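Local coordinates for PfkB family carbohydrate kinase (PDB 4GM6), which probably acts as a kinase that transfers phosphate from ATP to a sugar or sugar-derived substrate, like other members of the PfkB carbohydrate kinase family, at residues N61-L66 against H71-A76; L66-H71 against W93-D98. One frame throughout, in Å; residues are numbered along the deposited sequence.

Contact 1. Residues N61-L66 against H71-A76; sequences NVAVNL and HPTRIA
Leu-66 O is gripped by two backbone amides: across the contact His-71 N donates to Leu-66 O at 3.2 Å, and Leu-69 N reaches the same oxygen from the opposite face of the carbonyl plane. The His-71 bond is nearly straight at its hydrogen (160°), but its donor stands above the carbonyl plane, 41° out of it, as fits the longer, closing bond of a Schellman motif at the end of helix 58-68. The His-71 chi1 of -57°, with CG anti to the carbonyl carbon, sets the imidazole beside Leu-66 O and the end of the Leu-66 side chain. Its edge meets the same carbonyl in plane, His-71 CD2 lying 3.7 Å from Leu-66 O. Beyond it the side chains cross obliquely, methyl Leu-66 CD2 touching His-71 CD2 at 3.9 Å. Both ring nitrogens are bonded elsewhere, NE2 to ND1 of His-301 and ND1 to the carbonyl of Lys-25, which holds the ring's rotation.

Thr-73, at the start of strand 73-79, faces Ala-63 and Leu-66, one helical turn apart. In the conformer described its methyl CG2 packs on Leu-66 CB at 3.7 Å. Its hydroxyl OG1 points to Ala-63 O at 3.3 Å, a weak bond that is also doubtful because Thr-73 has a second conformer.

Helix 58-68 thus precedes strand 73-79, the parallel neighbour of strand 27-30; the connection between these strands also contains strands 34-38 and 50-56 of the smaller sheet. Ala-63 and Leu-66 also rest on Thr-29 and Val-27 of strand 27-30. Two bonds satisfy the end-of-helix carbonyl of the buried Leu-66, so the turn is closed by backbone bonds, with His-71 also tied by its ring nitrogens, while Ala-63, the Leu-66 side chain and the Thr-73 methyl pack helix against strand.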
ATOM      1  N   ASN C  61      18.646 -19.601  -7.180  1.00 35.86           N
ATOM      2  CA  ASN C  61      19.063 -18.696  -6.117  1.00 39.06           C
ATOM      3  C   ASN C  61      20.571 -18.820  -5.932  1.00 38.92           C
ATOM      4  O   ASN C  61      21.285 -17.820  -5.784  1.00 34.30           O
ATOM      5  CB  ASN C  61      18.364 -19.026  -4.798  1.00 32.17           C
ATOM      6  CG  ASN C  61      16.868 -18.820  -4.855  1.00 34.55           C
ATOM      7  OD1 ASN C  61      16.345 -18.160  -5.751  1.00 31.69           O
ATOM      8  ND2 ASN C  61      16.164 -19.402  -3.889  1.00 31.12           N
ATOM      9  N   VAL C  62      21.065 -20.058  -5.951  1.00 40.62           N
ATOM     10  CA  VAL C  62      22.487 -20.252  -5.829  1.00 35.86           C
ATOM     11  C   VAL C  62      23.214 -19.511  -6.946  1.00 43.85           C
ATOM     12  O   VAL C  62      24.239 -18.870  -6.704  1.00 39.04           O
ATOM     13  CB  VAL C  62      22.874 -21.743  -5.767  1.00 42.59           C
ATOM     14  CG1 VAL C  62      24.367 -21.917  -6.030  1.00 36.56           C
ATOM     15  CG2 VAL C  62      22.498 -22.297  -4.400  1.00 36.32           C
ATOM     16  N   ALA C  63      22.676 -19.579  -8.163  1.00 40.50           N
ATOM     17  CA  ALA C  63      23.291 -18.899  -9.302  1.00 39.87           C
ATOM     18  C   ALA C  63      23.332 -17.387  -9.100  1.00 40.24           C
ATOM     19  O   ALA C  63      24.368 -16.763  -9.286  1.00 42.29           O
ATOM     20  CB  ALA C  63      22.556 -19.242 -10.595  1.00 40.94           C
ATOM     21  N   VAL C  64      22.199 -16.796  -8.737  1.00 35.02           N
ATOM     22  CA  VAL C  64      22.154 -15.357  -8.491  1.00 38.31           C
ATOM     23  C   VAL C  64      23.149 -14.956  -7.393  1.00 36.22           C
ATOM     24  O   VAL C  64      23.886 -13.988  -7.540  1.00 41.61           O
ATOM     25  CB  VAL C  64      20.720 -14.885  -8.127  1.00 38.40           C
ATOM     26  CG1 VAL C  64      20.721 -13.481  -7.518  1.00 32.12           C
ATOM     27  CG2 VAL C  64      19.821 -14.942  -9.352  1.00 42.16           C
ATOM     28  N   ASN C  65      23.164 -15.694  -6.287  1.00 34.30           N
ATOM     29  CA  ASN C  65      24.036 -15.336  -5.178  1.00 38.73           C
ATOM     30  C   ASN C  65      25.514 -15.442  -5.557  1.00 46.12           C
ATOM     31  O   ASN C  65      26.319 -14.604  -5.142  1.00 47.71           O
ATOM     32  CB  ASN C  65      23.720 -16.167  -3.927  1.00 39.02           C
ATOM     33  CG  ASN C  65      22.297 -15.979  -3.445  1.00 35.06           C
ATOM     34  OD1 ASN C  65      21.671 -14.950  -3.702  1.00 36.31           O
ATOM     35  ND2 ASN C  65      21.782 -16.970  -2.724  1.00 35.00           N
ATOM     36  N   LEU C  66      25.874 -16.455  -6.351  1.00 41.19           N
ATOM     37  CA  LEU C  66      27.260 -16.579  -6.825  1.00 48.53           C
ATOM     38  C   LEU C  66      27.621 -15.363  -7.658  1.00 47.15           C
ATOM     39  O   LEU C  66      28.703 -14.792  -7.512  1.00 44.37           O
ATOM     40  CB  LEU C  66      27.489 -17.870  -7.646  1.00 41.14           C
ATOM     41  CG  LEU C  66      27.741 -19.109  -6.782  1.00 51.87           C
ATOM     42  CD1 LEU C  66      27.771 -20.394  -7.597  1.00 43.90           C
ATOM     43  CD2 LEU C  66      29.021 -18.954  -5.975  1.00 43.99           C
ATOM     44  N   HIS C  71      31.080 -14.290  -9.576  1.00 55.97           N
ATOM     45  CA  HIS C  71      31.210 -15.466 -10.432  1.00 56.96           C
ATOM     46  C   HIS C  71      30.205 -15.456 -11.587  1.00 58.42           C
ATOM     47  O   HIS C  71      28.994 -15.469 -11.360  1.00 50.40           O
ATOM     48  CB  HIS C  71      31.054 -16.746  -9.615  1.00 52.57           C
ATOM     49  CG  HIS C  71      32.020 -16.859  -8.478  1.00 57.11           C
ATOM     50  ND1 HIS C  71      33.293 -17.363  -8.630  1.00 62.50           N
ATOM     51  CD2 HIS C  71      31.897 -16.540  -7.168  1.00 47.77           C
ATOM     52  CE1 HIS C  71      33.915 -17.345  -7.464  1.00 56.83           C
ATOM     53  NE2 HIS C  71      33.088 -16.849  -6.560  1.00 60.67           N
ATOM     54  N   PRO C  72      30.707 -15.419 -12.834  1.00 63.90           N
ATOM     55  CA  PRO C  72      29.809 -15.570 -13.974  1.00 57.92           C
ATOM     56  C   PRO C  72      29.108 -16.914 -13.859  1.00 57.54           C
ATOM     57  O   PRO C  72      29.760 -17.950 -13.681  1.00 60.32           O
ATOM     58  CB  PRO C  72      30.765 -15.576 -15.176  1.00 66.98           C
ATOM     59  CG  PRO C  72      31.992 -14.871 -14.692  1.00 65.15           C
ATOM     60  CD  PRO C  72      32.114 -15.279 -13.253  1.00 60.72           C
ATOM     61  N   THR C  73      27.788 -16.900 -13.945  1.00 54.65           N
ATOM     62  CA  THR C  73      27.006 -18.118 -13.807  0.50 53.38           C
ATOM     63  C   THR C  73      26.044 -18.288 -14.978  1.00 61.50           C
ATOM     64  O   THR C  73      25.736 -17.324 -15.696  1.00 50.34           O
ATOM     65  CB  THR C  73      26.197 -18.120 -12.491  0.50 52.16           C
ATOM     66  OG1 THR C  73      25.387 -16.939 -12.421  0.50 42.20           O
ATOM     67  CG2 THR C  73      27.127 -18.174 -11.283  0.50 47.18           C
ATOM     68  N   ARG C  74      25.574 -19.518 -15.154  1.00 55.57           N
ATOM     69  CA  ARG C  74      24.628 -19.864 -16.200  1.00 54.27           C
ATOM     70  C   ARG C  74      23.743 -20.981 -15.668  1.00 53.30           C
ATOM     71  O   ARG C  74      24.139 -21.734 -14.765  1.00 51.09           O
ATOM     72  CB  ARG C  74      25.367 -20.362 -17.435  1.00 56.99           C
ATOM     73  CG  ARG C  74      25.981 -21.740 -17.240  1.00 66.77           C
ATOM     74  CD  ARG C  74      26.833 -22.136 -18.427  1.00 62.69           C
ATOM     75  NE  ARG C  74      27.780 -21.086 -18.805  1.00 72.61           N
ATOM     76  CZ  ARG C  74      28.897 -21.298 -19.497  1.00 89.04           C
ATOM     77  NH1 ARG C  74      29.228 -22.524 -19.882  1.00 67.74           N
ATOM     78  NH2 ARG C  74      29.695 -20.282 -19.795  1.00108.36           N
ATOM     79  N   ILE C  75      22.549 -21.107 -16.229  1.00 48.57           N
ATOM     80  CA  ILE C  75      21.609 -22.089 -15.717  1.00 49.58           C
ATOM     81  C   ILE C  75      20.845 -22.779 -16.826  1.00 52.93           C
ATOM     82  O   ILE C  75      20.241 -22.129 -17.692  1.00 44.92           O
ATOM     83  CB  ILE C  75      20.599 -21.457 -14.736  1.00 48.43           C
ATOM     84  CG1 ILE C  75      19.785 -22.545 -14.022  1.00 50.96           C
ATOM     85  CG2 ILE C  75      19.656 -20.504 -15.462  1.00 38.60           C
ATOM     86  CD1 ILE C  75      18.798 -22.010 -13.000  1.00 43.64           C
ATOM     87  N   ALA C  76      20.882 -24.105 -16.791  1.00 48.67           N
ATOM     88  CA  ALA C  76      20.056 -24.916 -17.673  1.00 51.27           C
ATOM     89  C   ALA C  76      18.654 -24.994 -17.051  1.00 54.50           C
ATOM     90  O   ALA C  76      18.473 -25.586 -15.986  1.00 53.19           O
ATOM     91  CB  ALA C  76      20.665 -26.300 -17.839  1.00 50.29           C
TER

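Contact 2. Residues L66-H71 against W93-D98; sequences LSKLGH and WRHQVD
Lys-68 reaches His-95 with the end of its side chain: from CB the chain bends at chi2 (-69°) and again at chi4 (-88°), which brings the tip to the imidazole. Lys-68 CE passes 3.8 Å from His-95 ND1, and Lys-68 NZ closes on His-95 ND1 at 2.7 Å, a short bond. The ammonium arrives at the ring's edge, close to its plane, while the side chains meet aslant. Arg-94 CG lies over the centre of one face of this ring, and His-91 meets the ring edge-to-face.

Beside this bond Ser-67 donates from OG to His-95 O at 3.0 Å. The hydroxyl sits only slightly off the carbonyl plane, with a C=O...O angle of 152°, and Ser-67 OG also comes within 3.9 Å of Gln-96 CB.

Both partners are helix ends. Gly-70 and Gln-96, each with positive phi, are the C-prime residues of Schellman motifs that finish helices 58-68 and 83-94. Trp-93 and Gln-96 pack reciprocally on Gln-96 and Trp-93 of a second subunit.

His-95 is therefore held at two places, its carbonyl by a serine and its ring by a lysine. Acceptance at ND1 from an ammonium is consistent with an unprotonated ND1, and the nearby positive charge would probably disfavour a cationic imidazole.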
ATOM      1  N   LEU C  66      25.874 -16.455  -6.351  1.00 41.19           N
ATOM      2  CA  LEU C  66      27.260 -16.579  -6.825  1.00 48.53           C
ATOM      3  C   LEU C  66      27.621 -15.363  -7.658  1.00 47.15           C
ATOM      4  O   LEU C  66      28.703 -14.792  -7.512  1.00 44.37           O
ATOM      5  CB  LEU C  66      27.489 -17.870  -7.646  1.00 41.14           C
ATOM      6  CG  LEU C  66      27.741 -19.109  -6.782  1.00 51.87           C
ATOM      7  CD1 LEU C  66      27.771 -20.394  -7.597  1.00 43.90           C
ATOM      8  CD2 LEU C  66      29.021 -18.954  -5.975  1.00 43.99           C
ATOM      9  N   SER C  67      26.702 -14.975  -8.536  1.00 42.21           N
ATOM     10  CA  SER C  67      26.926 -13.842  -9.414  1.00 45.16           C
ATOM     11  C   SER C  67      27.090 -12.550  -8.610  1.00 54.13           C
ATOM     12  O   SER C  67      27.819 -11.641  -9.012  1.00 52.19           O
ATOM     13  CB  SER C  67      25.755 -13.703 -10.383  1.00 50.20           C
ATOM     14  OG  SER C  67      25.899 -12.549 -11.188  1.00 50.54           O
ATOM     15  N   LYS C  68      26.402 -12.471  -7.475  1.00 44.70           N
ATOM     16  CA  LYS C  68      26.538 -11.321  -6.595  1.00 45.63           C
ATOM     17  C   LYS C  68      27.979 -11.225  -6.120  1.00 51.18           C
ATOM     18  O   LYS C  68      28.483 -10.140  -5.829  1.00 49.97           O
ATOM     19  CB  LYS C  68      25.612 -11.450  -5.386  1.00 44.02           C
ATOM     20  CG  LYS C  68      24.170 -11.049  -5.648  1.00 50.10           C
ATOM     21  CD  LYS C  68      24.034  -9.550  -5.887  1.00 43.49           C
ATOM     22  CE  LYS C  68      22.581  -9.178  -6.188  1.00 50.25           C
ATOM     23  NZ  LYS C  68      22.226  -9.258  -7.639  1.00 47.55           N
ATOM     24  N   LEU C  69      28.634 -12.376  -6.036  1.00 44.18           N
ATOM     25  CA  LEU C  69      29.993 -12.450  -5.509  1.00 51.02           C
ATOM     26  C   LEU C  69      31.059 -12.462  -6.605  1.00 58.51           C
ATOM     27  O   LEU C  69      32.224 -12.759  -6.341  1.00 54.67           O
ATOM     28  CB  LEU C  69      30.146 -13.684  -4.621  1.00 47.90           C
ATOM     29  CG  LEU C  69      29.255 -13.675  -3.379  1.00 48.73           C
ATOM     30  CD1 LEU C  69      29.245 -15.038  -2.711  1.00 45.84           C
ATOM     31  CD2 LEU C  69      29.733 -12.613  -2.413  1.00 43.24           C
ATOM     32  N   GLY C  70      30.663 -12.146  -7.832  1.00 49.74           N
ATOM     33  CA  GLY C  70      31.631 -12.005  -8.918  1.00 51.75           C
ATOM     34  C   GLY C  70      31.780 -13.197  -9.847  1.00 53.48           C
ATOM     35  O   GLY C  70      32.524 -13.131 -10.815  1.00 62.45           O
ATOM     36  N   HIS C  71      31.080 -14.290  -9.576  1.00 55.97           N
ATOM     37  CA  HIS C  71      31.210 -15.466 -10.432  1.00 56.96           C
ATOM     38  C   HIS C  71      30.205 -15.456 -11.587  1.00 58.42           C
ATOM     39  O   HIS C  71      28.994 -15.469 -11.360  1.00 50.40           O
ATOM     40  CB  HIS C  71      31.054 -16.746  -9.615  1.00 52.57           C
ATOM     41  CG  HIS C  71      32.020 -16.859  -8.478  1.00 57.11           C
ATOM     42  ND1 HIS C  71      33.293 -17.363  -8.630  1.00 62.50           N
ATOM     43  CD2 HIS C  71      31.897 -16.540  -7.168  1.00 47.77           C
ATOM     44  CE1 HIS C  71      33.915 -17.345  -7.464  1.00 56.83           C
ATOM     45  NE2 HIS C  71      33.088 -16.849  -6.560  1.00 60.67           N
ATOM     46  N   TRP C  93      18.294 -11.873 -15.811  1.00 47.02           N
ATOM     47  CA  TRP C  93      18.998 -10.741 -16.418  1.00 52.03           C
ATOM     48  C   TRP C  93      19.388  -9.707 -15.377  1.00 53.67           C
ATOM     49  O   TRP C  93      20.535  -9.254 -15.323  1.00 54.72           O
ATOM     50  CB  TRP C  93      18.119 -10.025 -17.446  1.00 52.25           C
ATOM     51  CG  TRP C  93      17.876 -10.753 -18.735  1.00 47.29           C
ATOM     52  CD1 TRP C  93      18.556 -11.828 -19.217  1.00 54.24           C
ATOM     53  CD2 TRP C  93      16.886 -10.422 -19.725  1.00 51.26           C
ATOM     54  NE1 TRP C  93      18.043 -12.202 -20.444  1.00 60.91           N
ATOM     55  CE2 TRP C  93      17.018 -11.354 -20.776  1.00 58.88           C
ATOM     56  CE3 TRP C  93      15.896  -9.430 -19.816  1.00 50.85           C
ATOM     57  CZ2 TRP C  93      16.193 -11.323 -21.916  1.00 70.56           C
ATOM     58  CZ3 TRP C  93      15.078  -9.400 -20.950  1.00 65.75           C
ATOM     59  CH2 TRP C  93      15.233 -10.343 -21.983  1.00 54.23           C
ATOM     60  N   ARG C  94      18.401  -9.293 -14.592  1.00 45.37           N
ATOM     61  CA  ARG C  94      18.584  -8.289 -13.556  1.00 38.07           C
ATOM     62  C   ARG C  94      19.761  -8.656 -12.654  1.00 47.91           C
ATOM     63  O   ARG C  94      20.476  -7.781 -12.186  1.00 42.06           O
ATOM     64  CB  ARG C  94      17.291  -8.132 -12.734  1.00 42.61           C
ATOM     65  CG  ARG C  94      17.414  -7.215 -11.520  1.00 47.25           C
ATOM     66  CD  ARG C  94      16.164  -7.249 -10.635  1.00 57.01           C
ATOM     67  NE  ARG C  94      15.124  -6.335 -11.108  1.00 52.87           N
ATOM     68  CZ  ARG C  94      14.530  -5.406 -10.364  1.00 77.29           C
ATOM     69  NH1 ARG C  94      14.850  -5.255  -9.077  1.00 59.11           N
ATOM     70  NH2 ARG C  94      13.597  -4.635 -10.915  1.00 57.51           N
ATOM     71  N   HIS C  95      19.966  -9.951 -12.426  1.00 43.80           N
ATOM     72  CA  HIS C  95      21.012 -10.409 -11.506  1.00 47.25           C
ATOM     73  C   HIS C  95      22.203 -11.005 -12.241  1.00 48.61           C
ATOM     74  O   HIS C  95      23.060 -11.658 -11.638  1.00 48.65           O
ATOM     75  CB  HIS C  95      20.444 -11.410 -10.503  1.00 38.14           C
ATOM     76  CG  HIS C  95      19.427 -10.816  -9.585  1.00 50.06           C
ATOM     77  ND1 HIS C  95      19.750  -9.871  -8.634  1.00 40.82           N
ATOM     78  CD2 HIS C  95      18.090 -11.011  -9.485  1.00 36.00           C
ATOM     79  CE1 HIS C  95      18.659  -9.517  -7.978  1.00 39.70           C
ATOM     80  NE2 HIS C  95      17.638 -10.196  -8.472  1.00 43.54           N
ATOM     81  N   GLN C  96      22.224 -10.779 -13.551  1.00 44.18           N
ATOM     82  CA  GLN C  96      23.341 -11.135 -14.430  1.00 50.08           C
ATOM     83  C   GLN C  96      23.702 -12.617 -14.462  1.00 52.04           C
ATOM     84  O   GLN C  96      24.866 -12.978 -14.600  1.00 55.47           O
ATOM     85  CB  GLN C  96      24.557 -10.269 -14.105  1.00 53.86           C
ATOM     86  CG  GLN C  96      24.303  -8.800 -14.398  1.00 56.35           C
ATOM     87  CD  GLN C  96      25.561  -7.967 -14.339  1.00 79.30           C
ATOM     88  OE1 GLN C  96      26.121  -7.747 -13.267  1.00 77.28           O
ATOM     89  NE2 GLN C  96      26.011  -7.491 -15.499  1.00 70.61           N
ATOM     90  N   VAL C  97      22.702 -13.481 -14.341  1.00 56.15           N
ATOM     91  CA  VAL C  97      22.922 -14.898 -14.600  1.00 50.59           C
ATOM     92  C   VAL C  97      22.706 -15.103 -16.089  1.00 56.88           C
ATOM     93  O   VAL C  97      21.752 -14.569 -16.653  1.00 47.06           O
ATOM     94  CB  VAL C  97      21.940 -15.770 -13.803  1.00 45.91           C
ATOM     95  CG1 VAL C  97      22.159 -17.240 -14.110  1.00 41.94           C
ATOM     96  CG2 VAL C  97      22.103 -15.515 -12.310  1.00 38.55           C
ATOM     97  N   ASP C  98      23.609 -15.850 -16.722  1.00 51.40           N
ATOM     98  CA  ASP C  98      23.542 -16.148 -18.154  1.00 62.14           C
ATOM     99  C   ASP C  98      22.244 -16.879 -18.484  1.00 56.81           C
ATOM    100  O   ASP C  98      21.896 -17.862 -17.822  1.00 54.51           O
ATOM    101  CB  ASP C  98      24.738 -17.032 -18.544  1.00 58.07           C
ATOM    102  CG  ASP C  98      24.890 -17.209 -20.057  1.00 73.75           C
ATOM    103  OD1 ASP C  98      24.185 -16.535 -20.839  1.00 68.35           O
ATOM    104  OD2 ASP C  98      25.740 -18.031 -20.464  1.00 97.40           O
TER

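Helix 58-68 serves both contacts, whose centres lie 6 Å apart. Contact 1 is buried and joins the helix to strand 73-79, which follows it directly; contact 2 lies at the surface and ties the helix end to the turn between helix 83-94 and strand 97-104. The two strands are parallel neighbours in the large sheet, and Thr-73 O to Asp-98 N, 2.8 Å, is a probable hydrogen bond between them. Val-64 CG1 against His-95 CG continues the packing from one contact to the other. The chemistry changes with depth: inside, a backbone bond, aliphatic contacts and a weak hydroxyl bond beside the buried His-71; outside, near a subunit interface, side-chain donors from a serine and a lysine to His-95.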